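Long-range contacts in hypothetical membrane protein (Corynebacterium glutamicum, PDB 6JSB), which binds heme with its HtaA-family domain, the part of the protein present here, and probably takes part in heme transfer during uptake by corynebacteria: residues Leu97-Ser102 / Asp171-Phe176; Leu115-Lys120 / Ala139-Ile144; Thr163-Thr168 / Thr175-Gly180. All coordinates share one frame; numbering follows the deposited sequence.

Interaction 1. Residues Leu97-Ser102 / Asp171-Phe176; sequences LDLDFS and DVMGTF. With HEM (protoporphyrin IX containing Fe), chain C.
Leu99, Val172 and Met173 carry this buried contact, in which the last turn of helix 167-172 and the bend after it meet strand 95-109. Leu99 leaves the strand toward the helix end, CG anti to its backbone N (chi1 169°), and its two methyls have separate tasks. The Leu99 and Val172 side chains cross at about a right angle, CD1 3.7 Å from Val172 CG1, while CD2 lies 3.8 Å from Met173 SD. Val172 spreads two methyls from CB: CG1 also meets Phe101 tip to tip, 3.6 Å from CE1 at the edge of the ring, while CG2 packs against Phe119 of the neighbouring strand. Met173 is bent at both chi2 and chi3, which curls its flexible chain so that SD approaches the Phe101 ring obliquely, 4.0 Å from Phe101 CZ, as a Met-aromatic contact. The methyl beyond reaches the cofactor, with Met173 CE 4.0 Å from HEM CMD. Here the helix ends in a Schellman motif whose C-prime residue is Gly174, at a positive phi of 73°. Glycine suits both that phi and the closeness of the heme: Gly174 N is 3.7 Å from the vinyl carbon HEM CAC, and a beta carbon would run into the pyrrole carbon HEM C3C. A type I' turn from Met173 to Phe176 then delivers the Phe176 ring face-on to the porphyrin, so close that Phe176 CE2 is 3.0 Å from HEM NC. Leu97, where the chain turns a corner, covers the opposite heme face with CD1 3.6 Å from HEM C4C, and it touches Tyr23, the axial ligand of the iron. The alternate strand residues Asp98 and Asp100 take polar partners instead, His76 and Arg43.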
loop_
_atom_site.group_PDB
_atom_site.type_symbol
_atom_site.label_atom_id
_atom_site.label_comp_id
_atom_site.label_asym_id
_atom_site.label_seq_id
_atom_site.Cartn_x
_atom_site.Cartn_y
_atom_site.Cartn_z
ATOM N N LEU A 97 13.117 -0.793 -10.962
ATOM C CA LEU A 97 12.008 -1.036 -10.064
ATOM C C LEU A 97 11.663 0.323 -9.458
ATOM O O LEU A 97 12.495 0.964 -8.779
ATOM C CB LEU A 97 12.367 -2.082 -8.996
ATOM C CG LEU A 97 11.206 -2.539 -8.115
ATOM C CD1 LEU A 97 11.742 -3.769 -7.381
ATOM C CD2 LEU A 97 10.785 -1.436 -7.105
ATOM N N ASP A 98 10.462 0.820 -9.758
ATOM C CA ASP A 98 10.086 2.144 -9.252
ATOM C C ASP A 98 8.579 2.098 -9.037
ATOM O O ASP A 98 7.807 2.124 -10.003
ATOM C CB ASP A 98 10.502 3.237 -10.251
ATOM C CG ASP A 98 10.357 4.643 -9.696
ATOM O OD1 ASP A 98 9.408 4.903 -8.921
ATOM O OD2 ASP A 98 11.171 5.550 -10.084
ATOM N N LEU A 99 8.194 1.955 -7.780
ATOM C CA LEU A 99 6.825 1.589 -7.382
ATOM C C LEU A 99 6.305 2.582 -6.342
ATOM O O LEU A 99 7.012 2.917 -5.385
ATOM C CB LEU A 99 6.851 0.180 -6.743
ATOM C CG LEU A 99 5.559 -0.253 -6.036
ATOM C CD1 LEU A 99 4.371 -0.450 -6.994
ATOM C CD2 LEU A 99 5.829 -1.599 -5.320
ATOM N N ASP A 100 5.080 3.054 -6.511
ATOM C CA ASP A 100 4.515 4.001 -5.562
ATOM C C ASP A 100 3.082 3.594 -5.287
ATOM O O ASP A 100 2.332 3.341 -6.243
ATOM C CB ASP A 100 4.538 5.403 -6.135
ATOM C CG ASP A 100 4.228 6.439 -5.103
ATOM O OD1 ASP A 100 5.176 7.064 -4.539
ATOM O OD2 ASP A 100 3.028 6.685 -4.850
ATOM N N PHE A 101 2.705 3.457 -4.006
ATOM C CA PHE A 101 1.322 3.217 -3.601
ATOM C C PHE A 101 0.851 4.415 -2.794
ATOM O O PHE A 101 1.541 4.823 -1.864
ATOM C CB PHE A 101 1.193 1.971 -2.707
ATOM C CG PHE A 101 1.339 0.643 -3.416
ATOM C CD1 PHE A 101 0.906 0.471 -4.704
ATOM C CD2 PHE A 101 1.749 -0.480 -2.742
ATOM C CE1 PHE A 101 0.948 -0.811 -5.329
ATOM C CE2 PHE A 101 1.842 -1.751 -3.389
ATOM C CZ PHE A 101 1.442 -1.899 -4.680
ATOM N N SER A 102 -0.366 4.905 -3.068
ATOM C CA SER A 102 -0.814 6.033 -2.251
ATOM C C SER A 102 -2.332 5.988 -2.112
ATOM O O SER A 102 -3.026 5.300 -2.863
ATOM C CB SER A 102 -0.336 7.365 -2.807
ATOM O OG SER A 102 -0.886 7.604 -4.087
ATOM N N ASP A 171 0.510 -7.420 -12.309
ATOM C CA ASP A 171 1.337 -6.586 -13.154
ATOM C C ASP A 171 1.995 -5.443 -12.395
ATOM O O ASP A 171 3.066 -4.991 -12.798
ATOM C CB ASP A 171 0.466 -6.057 -14.290
ATOM C CG ASP A 171 0.057 -7.185 -15.220
ATOM O OD1 ASP A 171 0.960 -7.987 -15.541
ATOM O OD2 ASP A 171 -1.144 -7.297 -15.533
ATOM N N VAL A 172 1.362 -4.959 -11.314
ATOM C CA VAL A 172 1.946 -3.891 -10.520
ATOM C C VAL A 172 3.262 -4.345 -9.893
ATOM O O VAL A 172 4.240 -3.576 -9.832
ATOM C CB VAL A 172 0.949 -3.418 -9.447
ATOM C CG1 VAL A 172 1.642 -2.338 -8.532
ATOM C CG2 VAL A 172 -0.319 -2.795 -10.129
ATOM N N MET A 173 3.308 -5.603 -9.444
ATOM C CA MET A 173 4.474 -6.157 -8.757
ATOM C C MET A 173 5.407 -6.917 -9.708
ATOM O O MET A 173 6.080 -7.883 -9.310
ATOM C CB MET A 173 4.007 -7.043 -7.586
ATOM C CG MET A 173 3.091 -6.334 -6.615
ATOM S SD MET A 173 3.833 -4.797 -5.939
ATOM C CE MET A 173 5.192 -5.512 -4.927
ATOM N N GLY A 174 5.460 -6.498 -10.984
ATOM C CA GLY A 174 6.488 -7.009 -11.903
ATOM C C GLY A 174 6.277 -8.436 -12.370
ATOM O O GLY A 174 7.169 -9.009 -13.000
ATOM N N THR A 175 5.096 -9.008 -12.140
ATOM C CA THR A 175 4.760 -10.419 -12.367
ATOM C C THR A 175 5.571 -11.390 -11.485
ATOM O O THR A 175 5.556 -12.600 -11.731
ATOM C CB THR A 175 4.829 -10.833 -13.865
ATOM O OG1 THR A 175 6.187 -11.002 -14.318
ATOM C CG2 THR A 175 4.109 -9.747 -14.708
ATOM N N PHE A 176 6.289 -10.896 -10.466
ATOM C CA PHE A 176 7.001 -11.812 -9.610
ATOM C C PHE A 176 6.099 -12.588 -8.655
ATOM O O PHE A 176 6.532 -13.643 -8.176
ATOM C CB PHE A 176 8.027 -11.024 -8.787
ATOM C CG PHE A 176 9.250 -10.651 -9.602
ATOM C CD1 PHE A 176 10.392 -11.423 -9.552
ATOM C CD2 PHE A 176 9.232 -9.523 -10.408
ATOM C CE1 PHE A 176 11.516 -11.066 -10.309
ATOM C CE2 PHE A 176 10.361 -9.156 -11.181
ATOM C CZ PHE A 176 11.480 -9.960 -11.141
HETATM C CHA HEM C . 12.253 -10.653 -6.492
HETATM C CHB HEM C . 15.882 -9.359 -9.433
HETATM C CHC HEM C . 12.977 -5.927 -11.351
HETATM C CHD HEM C . 9.448 -7.031 -8.138
HETATM C C1A HEM C . 13.445 -10.633 -7.189
HETATM C C2A HEM C . 14.473 -11.646 -7.041
HETATM C C3A HEM C . 15.511 -11.309 -7.842
HETATM C C4A HEM C . 15.130 -10.068 -8.516
HETATM C CMA HEM C . 16.858 -12.072 -8.034
HETATM C CAA HEM C . 14.339 -12.878 -6.120
HETATM C CBA HEM C . 14.979 -12.584 -4.771
HETATM C CGA HEM C . 14.548 -13.637 -3.775
HETATM O O1A HEM C . 15.081 -13.617 -2.631
HETATM O O2A HEM C . 13.660 -14.474 -4.136
HETATM C C1B HEM C . 15.412 -8.323 -10.191
HETATM C C2B HEM C . 16.178 -7.623 -11.223
HETATM C C3B HEM C . 15.383 -6.682 -11.762
HETATM C C4B HEM C . 14.085 -6.717 -11.075
HETATM C CMB HEM C . 17.636 -8.024 -11.588
HETATM C CAB HEM C . 15.685 -5.654 -12.893
HETATM C CBB HEM C . 16.937 -5.310 -13.212
HETATM C C1C HEM C . 11.767 -5.908 -10.649
HETATM C C2C HEM C . 10.667 -5.006 -10.892
HETATM C C3C HEM C . 9.699 -5.265 -9.982
HETATM C C4C HEM C . 10.141 -6.398 -9.173
HETATM C CMC HEM C . 10.664 -3.850 -11.927
HETATM C CAC HEM C . 8.412 -4.462 -9.905
HETATM C CBC HEM C . 7.838 -4.302 -8.721
HETATM C C1D HEM C . 9.918 -8.119 -7.434
HETATM C C2D HEM C . 9.171 -8.813 -6.410
HETATM C C3D HEM C . 9.925 -9.825 -5.932
HETATM C C4D HEM C . 11.200 -9.790 -6.632
HETATM C CMD HEM C . 7.720 -8.442 -6.031
HETATM C CAD HEM C . 9.508 -10.831 -4.816
HETATM C CBD HEM C . 10.101 -10.284 -3.491
HETATM C CGD HEM C . 9.665 -11.233 -2.377
HETATM O O1D HEM C . 10.247 -12.371 -2.330
HETATM O O2D HEM C . 8.738 -10.825 -1.594
HETATM N NA HEM C . 13.855 -9.663 -8.128
HETATM N NB HEM C . 14.177 -7.715 -10.112
HETATM N NC HEM C . 11.397 -6.761 -9.604
HETATM N ND HEM C . 11.139 -8.730 -7.512
HETATM FE FE HEM C . 12.676 -7.987 -8.709
#

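Interaction 2. Residues Leu115-Lys120 / Ala139-Ile144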
loop_
_atom_site.group_PDB
_atom_site.type_symbol
_atom_site.label_atom_id
_atom_site.label_comp_id
_atom_site.label_asym_id
_atom_site.label_seq_id
_atom_site.Cartn_x
_atom_site.Cartn_y
_atom_site.Cartn_z
ATOM N N LEU A 115 -8.853 -4.026 -1.264
ATOM C CA LEU A 115 -7.897 -2.952 -0.996
ATOM C C LEU A 115 -7.669 -2.236 -2.330
ATOM O O LEU A 115 -7.128 -2.831 -3.266
ATOM C CB LEU A 115 -6.579 -3.517 -0.459
ATOM C CG LEU A 115 -5.505 -2.480 -0.052
ATOM C CD1 LEU A 115 -6.015 -1.515 0.977
ATOM C CD2 LEU A 115 -4.313 -3.312 0.472
ATOM N N LEU A 116 -8.112 -0.971 -2.423
ATOM C CA LEU A 116 -7.890 -0.124 -3.587
ATOM C C LEU A 116 -6.681 0.754 -3.336
ATOM O O LEU A 116 -6.453 1.190 -2.210
ATOM C CB LEU A 116 -9.083 0.787 -3.853
ATOM C CG LEU A 116 -10.441 0.078 -3.889
ATOM C CD1 LEU A 116 -11.557 1.087 -4.261
ATOM C CD2 LEU A 116 -10.393 -0.982 -4.886
ATOM N N VAL A 117 -5.896 1.039 -4.381
ATOM C CA VAL A 117 -4.737 1.916 -4.180
ATOM C C VAL A 117 -4.509 2.708 -5.451
ATOM O O VAL A 117 -4.783 2.256 -6.544
ATOM C CB VAL A 117 -3.410 1.181 -3.831
ATOM C CG1 VAL A 117 -3.465 0.544 -2.450
ATOM C CG2 VAL A 117 -2.980 0.194 -4.911
ATOM N N ASP A 118 -3.978 3.924 -5.281
ATOM C CA ASP A 118 -3.412 4.650 -6.414
ATOM C C ASP A 118 -1.986 4.147 -6.621
ATOM O O ASP A 118 -1.187 4.116 -5.659
ATOM C CB ASP A 118 -3.343 6.150 -6.154
ATOM C CG ASP A 118 -4.678 6.808 -5.959
ATOM O OD1 ASP A 118 -5.732 6.196 -6.249
ATOM O OD2 ASP A 118 -4.660 7.977 -5.501
ATOM N N PHE A 119 -1.662 3.704 -7.835
ATOM C CA PHE A 119 -0.314 3.117 -8.028
ATOM C C PHE A 119 0.349 3.698 -9.255
ATOM O O PHE A 119 -0.302 4.185 -10.185
ATOM C CB PHE A 119 -0.281 1.562 -8.160
ATOM C CG PHE A 119 -0.833 1.039 -9.466
ATOM C CD1 PHE A 119 -0.007 0.875 -10.574
ATOM C CD2 PHE A 119 -2.149 0.710 -9.555
ATOM C CE1 PHE A 119 -0.497 0.429 -11.812
ATOM C CE2 PHE A 119 -2.661 0.217 -10.781
ATOM C CZ PHE A 119 -1.841 0.097 -11.900
ATOM N N LYS A 120 1.688 3.712 -9.180
ATOM C CA LYS A 120 2.504 4.084 -10.322
ATOM C C LYS A 120 3.704 3.148 -10.233
ATOM O O LYS A 120 4.452 3.184 -9.232
ATOM C CB LYS A 120 2.900 5.584 -10.215
ATOM C CG LYS A 120 3.808 6.101 -11.320
ATOM C CD LYS A 120 4.298 7.541 -10.916
ATOM C CE LYS A 120 5.204 8.220 -11.988
ATOM N NZ LYS A 120 6.065 9.240 -11.321
ATOM N N ALA A 139 -7.140 1.466 -7.933
ATOM C CA ALA A 139 -7.186 0.158 -8.570
ATOM C C ALA A 139 -7.274 -0.945 -7.519
ATOM O O ALA A 139 -6.725 -0.817 -6.424
ATOM C CB ALA A 139 -5.944 -0.027 -9.428
ATOM N N GLU A 140 -7.900 -2.094 -7.890
ATOM C CA GLU A 140 -8.013 -3.211 -6.924
ATOM C C GLU A 140 -6.694 -3.974 -6.872
ATOM O O GLU A 140 -6.381 -4.734 -7.798
ATOM C CB GLU A 140 -9.141 -4.161 -7.332
ATOM C CG GLU A 140 -10.455 -3.444 -7.421
ATOM C CD GLU A 140 -11.618 -4.401 -7.852
ATOM O OE1 GLU A 140 -12.717 -3.868 -7.971
ATOM O OE2 GLU A 140 -11.418 -5.647 -7.954
ATOM N N LEU A 141 -5.957 -3.801 -5.766
ATOM C CA LEU A 141 -4.674 -4.455 -5.584
ATOM C C LEU A 141 -4.840 -5.800 -4.906
ATOM O O LEU A 141 -4.090 -6.734 -5.209
ATOM C CB LEU A 141 -3.783 -3.560 -4.722
ATOM C CG LEU A 141 -2.403 -4.164 -4.441
ATOM C CD1 LEU A 141 -1.512 -4.147 -5.657
ATOM C CD2 LEU A 141 -1.705 -3.403 -3.261
ATOM N N ALA A 142 -5.775 -5.917 -3.956
ATOM C CA ALA A 142 -5.867 -7.152 -3.184
ATOM C C ALA A 142 -7.294 -7.362 -2.754
ATOM O O ALA A 142 -8.033 -6.379 -2.540
ATOM C CB ALA A 142 -4.945 -7.123 -1.912
ATOM N N THR A 143 -7.660 -8.641 -2.537
ATOM C CA THR A 143 -8.909 -8.962 -1.846
ATOM C C THR A 143 -8.592 -9.220 -0.383
ATOM O O THR A 143 -7.443 -9.472 -0.030
ATOM C CB THR A 143 -9.609 -10.184 -2.446
ATOM O OG1 THR A 143 -8.701 -11.269 -2.463
ATOM C CG2 THR A 143 -10.040 -9.860 -3.902
ATOM N N ILE A 144 -9.613 -9.050 0.477
ATOM C CA ILE A 144 -9.368 -9.099 1.927
ATOM C C ILE A 144 -10.411 -9.993 2.562
ATOM O O ILE A 144 -11.592 -9.931 2.191
ATOM C CB ILE A 144 -9.491 -7.702 2.581
ATOM C CG1 ILE A 144 -8.690 -6.657 1.815
ATOM C CG2 ILE A 144 -8.995 -7.791 4.040
ATOM C CD1 ILE A 144 -8.938 -5.183 2.323
#
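The Phe119 ring is met at its edge, close to its plane, by the Ala139 methyl, Phe119 CE2 lying 3.6 Å from Ala139 CB. Its CG sits between the backbone N and the carbonyl carbon (chi1 72°), a crowded position that turns the ring toward the facing strand, where alanine's single methyl lets the edge come close. Among the flat peptide groups, Leu115 N gives a nearly straight bond to Ala142 O (2.8 Å), in the carbonyl plane. Val117 and Ala139 exchange two more, Ala139 N standing above the Val117 carbonyl plane. The Leu115 end of the ladder is a classic beta bulge: Leu141 and Ala142 both face Leu115, whose O takes a bond from Leu141 N (2.9 Å) and a weak one from Ala142 N (3.4 Å). The extra residue shifts the register by one, and the segments run 125° apart within the curled antiparallel sheet. Leu116 and Glu140 lie side by side on one face, leucine CD2 against the aliphatic CG of the glutamate, whose charged end suits exposure. Leu115 and Val117 point to the other face; Val117 crosses Leu141 obliquely, its CG2 3.8 Å from Leu141 CB, and Ile144 CD1 packs on Leu115 CB.

Interaction 3. Residues Thr163-Thr168 / Thr175-Gly180. With HEM (protoporphyrin IX containing Fe), chain C.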
loop_
_atom_site.group_PDB
_atom_site.type_symbol
_atom_site.label_atom_id
_atom_site.label_comp_id
_atom_site.label_asym_id
_atom_site.label_seq_id
_atom_site.Cartn_x
_atom_site.Cartn_y
_atom_site.Cartn_z
ATOM N N THR A 163 -4.809 -10.570 3.153
ATOM C CA THR A 163 -4.872 -9.978 1.812
ATOM C C THR A 163 -4.290 -10.945 0.793
ATOM O O THR A 163 -3.341 -11.677 1.089
ATOM C CB THR A 163 -4.069 -8.692 1.739
ATOM O OG1 THR A 163 -2.725 -8.977 2.186
ATOM C CG2 THR A 163 -4.649 -7.628 2.751
ATOM N N LYS A 164 -4.873 -10.924 -0.421
ATOM C CA LYS A 164 -4.390 -11.734 -1.541
ATOM C C LYS A 164 -4.360 -10.875 -2.803
ATOM O O LYS A 164 -5.324 -10.195 -3.101
ATOM C CB LYS A 164 -5.288 -12.962 -1.764
ATOM C CG LYS A 164 -5.052 -14.027 -0.609
ATOM C CD LYS A 164 -5.914 -15.255 -0.869
ATOM C CE LYS A 164 -5.553 -16.431 0.086
ATOM N NZ LYS A 164 -5.243 -15.984 1.473
ATOM N N LEU A 165 -3.261 -10.951 -3.536
ATOM C CA LEU A 165 -3.046 -10.134 -4.731
ATOM C C LEU A 165 -4.079 -10.470 -5.798
ATOM O O LEU A 165 -4.364 -11.643 -6.076
ATOM C CB LEU A 165 -1.645 -10.441 -5.273
ATOM C CG LEU A 165 -1.085 -9.491 -6.335
ATOM C CD1 LEU A 165 -0.777 -8.123 -5.653
ATOM C CD2 LEU A 165 0.225 -10.171 -6.860
ATOM N N THR A 166 -4.588 -9.426 -6.449
ATOM C CA THR A 166 -5.471 -9.615 -7.587
ATOM C C THR A 166 -4.687 -9.785 -8.897
ATOM O O THR A 166 -3.472 -9.535 -8.984
ATOM C CB THR A 166 -6.384 -8.399 -7.760
ATOM O OG1 THR A 166 -5.557 -7.265 -8.042
ATOM C CG2 THR A 166 -7.249 -8.115 -6.546
ATOM N N ALA A 167 -5.431 -10.161 -9.947
ATOM C CA ALA A 167 -4.825 -10.157 -11.284
ATOM C C ALA A 167 -4.276 -8.788 -11.662
ATOM O O ALA A 167 -3.237 -8.689 -12.340
ATOM C CB ALA A 167 -5.865 -10.627 -12.311
ATOM N N THR A 168 -4.964 -7.708 -11.284
ATOM C CA THR A 168 -4.407 -6.370 -11.542
ATOM C C THR A 168 -3.096 -6.177 -10.808
ATOM O O THR A 168 -2.115 -5.628 -11.346
ATOM C CB THR A 168 -5.436 -5.311 -11.102
ATOM O OG1 THR A 168 -6.550 -5.398 -11.959
ATOM C CG2 THR A 168 -4.854 -3.874 -11.186
ATOM N N THR A 175 5.096 -9.008 -12.140
ATOM C CA THR A 175 4.760 -10.419 -12.367
ATOM C C THR A 175 5.571 -11.390 -11.485
ATOM O O THR A 175 5.556 -12.600 -11.731
ATOM C CB THR A 175 4.829 -10.833 -13.865
ATOM O OG1 THR A 175 6.187 -11.002 -14.318
ATOM C CG2 THR A 175 4.109 -9.747 -14.708
ATOM N N PHE A 176 6.289 -10.896 -10.466
ATOM C CA PHE A 176 7.001 -11.812 -9.610
ATOM C C PHE A 176 6.099 -12.588 -8.655
ATOM O O PHE A 176 6.532 -13.643 -8.176
ATOM C CB PHE A 176 8.027 -11.024 -8.787
ATOM C CG PHE A 176 9.250 -10.651 -9.602
ATOM C CD1 PHE A 176 10.392 -11.423 -9.552
ATOM C CD2 PHE A 176 9.232 -9.523 -10.408
ATOM C CE1 PHE A 176 11.516 -11.066 -10.309
ATOM C CE2 PHE A 176 10.361 -9.156 -11.181
ATOM C CZ PHE A 176 11.480 -9.960 -11.141
ATOM N N TYR A 177 4.893 -12.074 -8.332
ATOM C CA TYR A 177 3.949 -12.848 -7.517
ATOM C C TYR A 177 2.833 -13.402 -8.419
ATOM O O TYR A 177 2.368 -12.687 -9.295
ATOM C CB TYR A 177 3.278 -11.967 -6.476
ATOM C CG TYR A 177 4.205 -11.378 -5.432
ATOM C CD1 TYR A 177 5.183 -12.165 -4.806
ATOM C CD2 TYR A 177 4.047 -10.100 -5.068
ATOM C CE1 TYR A 177 6.016 -11.604 -3.817
ATOM C CE2 TYR A 177 4.866 -9.504 -4.091
ATOM C CZ TYR A 177 5.833 -10.259 -3.482
ATOM O OH TYR A 177 6.648 -9.660 -2.529
ATOM N N PRO A 178 2.328 -14.601 -8.165
ATOM C CA PRO A 178 1.126 -15.066 -8.867
ATOM C C PRO A 178 -0.132 -14.412 -8.342
ATOM O O PRO A 178 -0.206 -13.970 -7.203
ATOM C CB PRO A 178 1.105 -16.548 -8.572
ATOM C CG PRO A 178 1.679 -16.604 -7.160
ATOM C CD PRO A 178 2.782 -15.586 -7.171
ATOM N N GLU A 179 -1.195 -14.448 -9.202
ATOM C CA GLU A 179 -2.498 -14.062 -8.688
ATOM C C GLU A 179 -2.853 -14.924 -7.472
ATOM O O GLU A 179 -2.596 -16.136 -7.446
ATOM C CB GLU A 179 -3.529 -14.245 -9.823
ATOM C CG GLU A 179 -4.877 -13.811 -9.487
ATOM C CD GLU A 179 -5.784 -14.036 -10.711
ATOM O OE1 GLU A 179 -5.259 -14.082 -11.851
ATOM O OE2 GLU A 179 -6.987 -14.164 -10.500
ATOM N N GLY A 180 -3.444 -14.299 -6.470
ATOM C CA GLY A 180 -3.785 -14.976 -5.222
ATOM C C GLY A 180 -2.655 -14.980 -4.190
ATOM O O GLY A 180 -2.879 -15.454 -3.071
HETATM C CHA HEM C . 12.253 -10.653 -6.492
HETATM C CHB HEM C . 15.882 -9.359 -9.433
HETATM C CHC HEM C . 12.977 -5.927 -11.351
HETATM C CHD HEM C . 9.448 -7.031 -8.138
HETATM C C1A HEM C . 13.445 -10.633 -7.189
HETATM C C2A HEM C . 14.473 -11.646 -7.041
HETATM C C3A HEM C . 15.511 -11.309 -7.842
HETATM C C4A HEM C . 15.130 -10.068 -8.516
HETATM C CMA HEM C . 16.858 -12.072 -8.034
HETATM C CAA HEM C . 14.339 -12.878 -6.120
HETATM C CBA HEM C . 14.979 -12.584 -4.771
HETATM C CGA HEM C . 14.548 -13.637 -3.775
HETATM O O1A HEM C . 15.081 -13.617 -2.631
HETATM O O2A HEM C . 13.660 -14.474 -4.136
HETATM C C1B HEM C . 15.412 -8.323 -10.191
HETATM C C2B HEM C . 16.178 -7.623 -11.223
HETATM C C3B HEM C . 15.383 -6.682 -11.762
HETATM C C4B HEM C . 14.085 -6.717 -11.075
HETATM C CMB HEM C . 17.636 -8.024 -11.588
HETATM C CAB HEM C . 15.685 -5.654 -12.893
HETATM C CBB HEM C . 16.937 -5.310 -13.212
HETATM C C1C HEM C . 11.767 -5.908 -10.649
HETATM C C2C HEM C . 10.667 -5.006 -10.892
HETATM C C3C HEM C . 9.699 -5.265 -9.982
HETATM C C4C HEM C . 10.141 -6.398 -9.173
HETATM C CMC HEM C . 10.664 -3.850 -11.927
HETATM C CAC HEM C . 8.412 -4.462 -9.905
HETATM C CBC HEM C . 7.838 -4.302 -8.721
HETATM C C1D HEM C . 9.918 -8.119 -7.434
HETATM C C2D HEM C . 9.171 -8.813 -6.410
HETATM C C3D HEM C . 9.925 -9.825 -5.932
HETATM C C4D HEM C . 11.200 -9.790 -6.632
HETATM C CMD HEM C . 7.720 -8.442 -6.031
HETATM C CAD HEM C . 9.508 -10.831 -4.816
HETATM C CBD HEM C . 10.101 -10.284 -3.491
HETATM C CGD HEM C . 9.665 -11.233 -2.377
HETATM O O1D HEM C . 10.247 -12.371 -2.330
HETATM O O2D HEM C . 8.738 -10.825 -1.594
HETATM N NA HEM C . 13.855 -9.663 -8.128
HETATM N NB HEM C . 14.177 -7.715 -10.112
HETATM N NC HEM C . 11.397 -6.761 -9.604
HETATM N ND HEM C . 11.139 -8.730 -7.512
HETATM FE FE HEM C . 12.676 -7.987 -8.709
HETATM O O HOH W 1 -8.038 -11.207 -9.580
#
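The ring of Tyr177 lies with one face over the heme methyl HEM CMD, which sits 3.5 Å above its plane and offset toward the rim. Its hydroxyl reaches past the porphyrin to a propionate: Tyr177 OH donates a short hydrogen bond to HEM O2D, 2.6 Å away and in the plane of the ring. Tyrosine suits the place because it supplies an apolar face for the macrocycle edge and a donor for the carboxylate, which would be expected to stabilise its negative charge. Ser19 gives the heme another hydrogen bond. The base of Tyr177 is set by Leu165, whose side chain crosses it at about a right angle, CD2 3.6 Å from Tyr177 CB and at the edge of the ring. Leu165 CG is anti to the backbone N (chi1 -167°), directing the branch toward the heme-binding loop. This loop follows helix 167-172 and folds back on the end of strand 156-165, where Gly180 N donates to Leu165 O at 2.8 Å in the carbonyl plane. Gly180 has a positive phi (87°), a backbone conformation to which glycine is well suited, and Gly180 O rests against the aliphatic part of Lys164, 3.6 Å from CG. Thr166 is the N-cap of the helix: its OG1 accepts from Gly169 N and donates to Glu140 O on strand 139-146. Glu179, from the loop, extends alongside Ala167 at the start of the helix, with OE1 3.5 Å from Ala167 CB. One water takes a bond from Ala167 N (2.8 Å) and gives a longer one to Glu179 OE2 (3.3 Å). The carboxylate thus lies near the start of a short, weakly bonded helix, whose dipole might modestly favour a negative charge.

In the fold
Interaction 1 is fully buried and apolar, without a hydrogen bond between its segments; interaction 2 is mainly a backbone ladder within the sheet, and interaction 3, the most solvent-exposed, adds polar and water-mediated links. Backbone hydrogen bonds between the adjacent strands 95-109 and 112-122, Asp100 N to Lys120 O and Ser102 N to Asp118 O, join interactions 1 and 2. Another, Thr143 N to Lys164 O between the adjacent strands 139-146 and 156-165, connects interactions 2 and 3. Interactions 1 and 3 share helix 167-172, Thr175 and Phe176, so both include Phe176 on one porphyrin face; interaction 1 adds Leu97 on the other, interaction 3 the propionate bond and methyl contact of Tyr177.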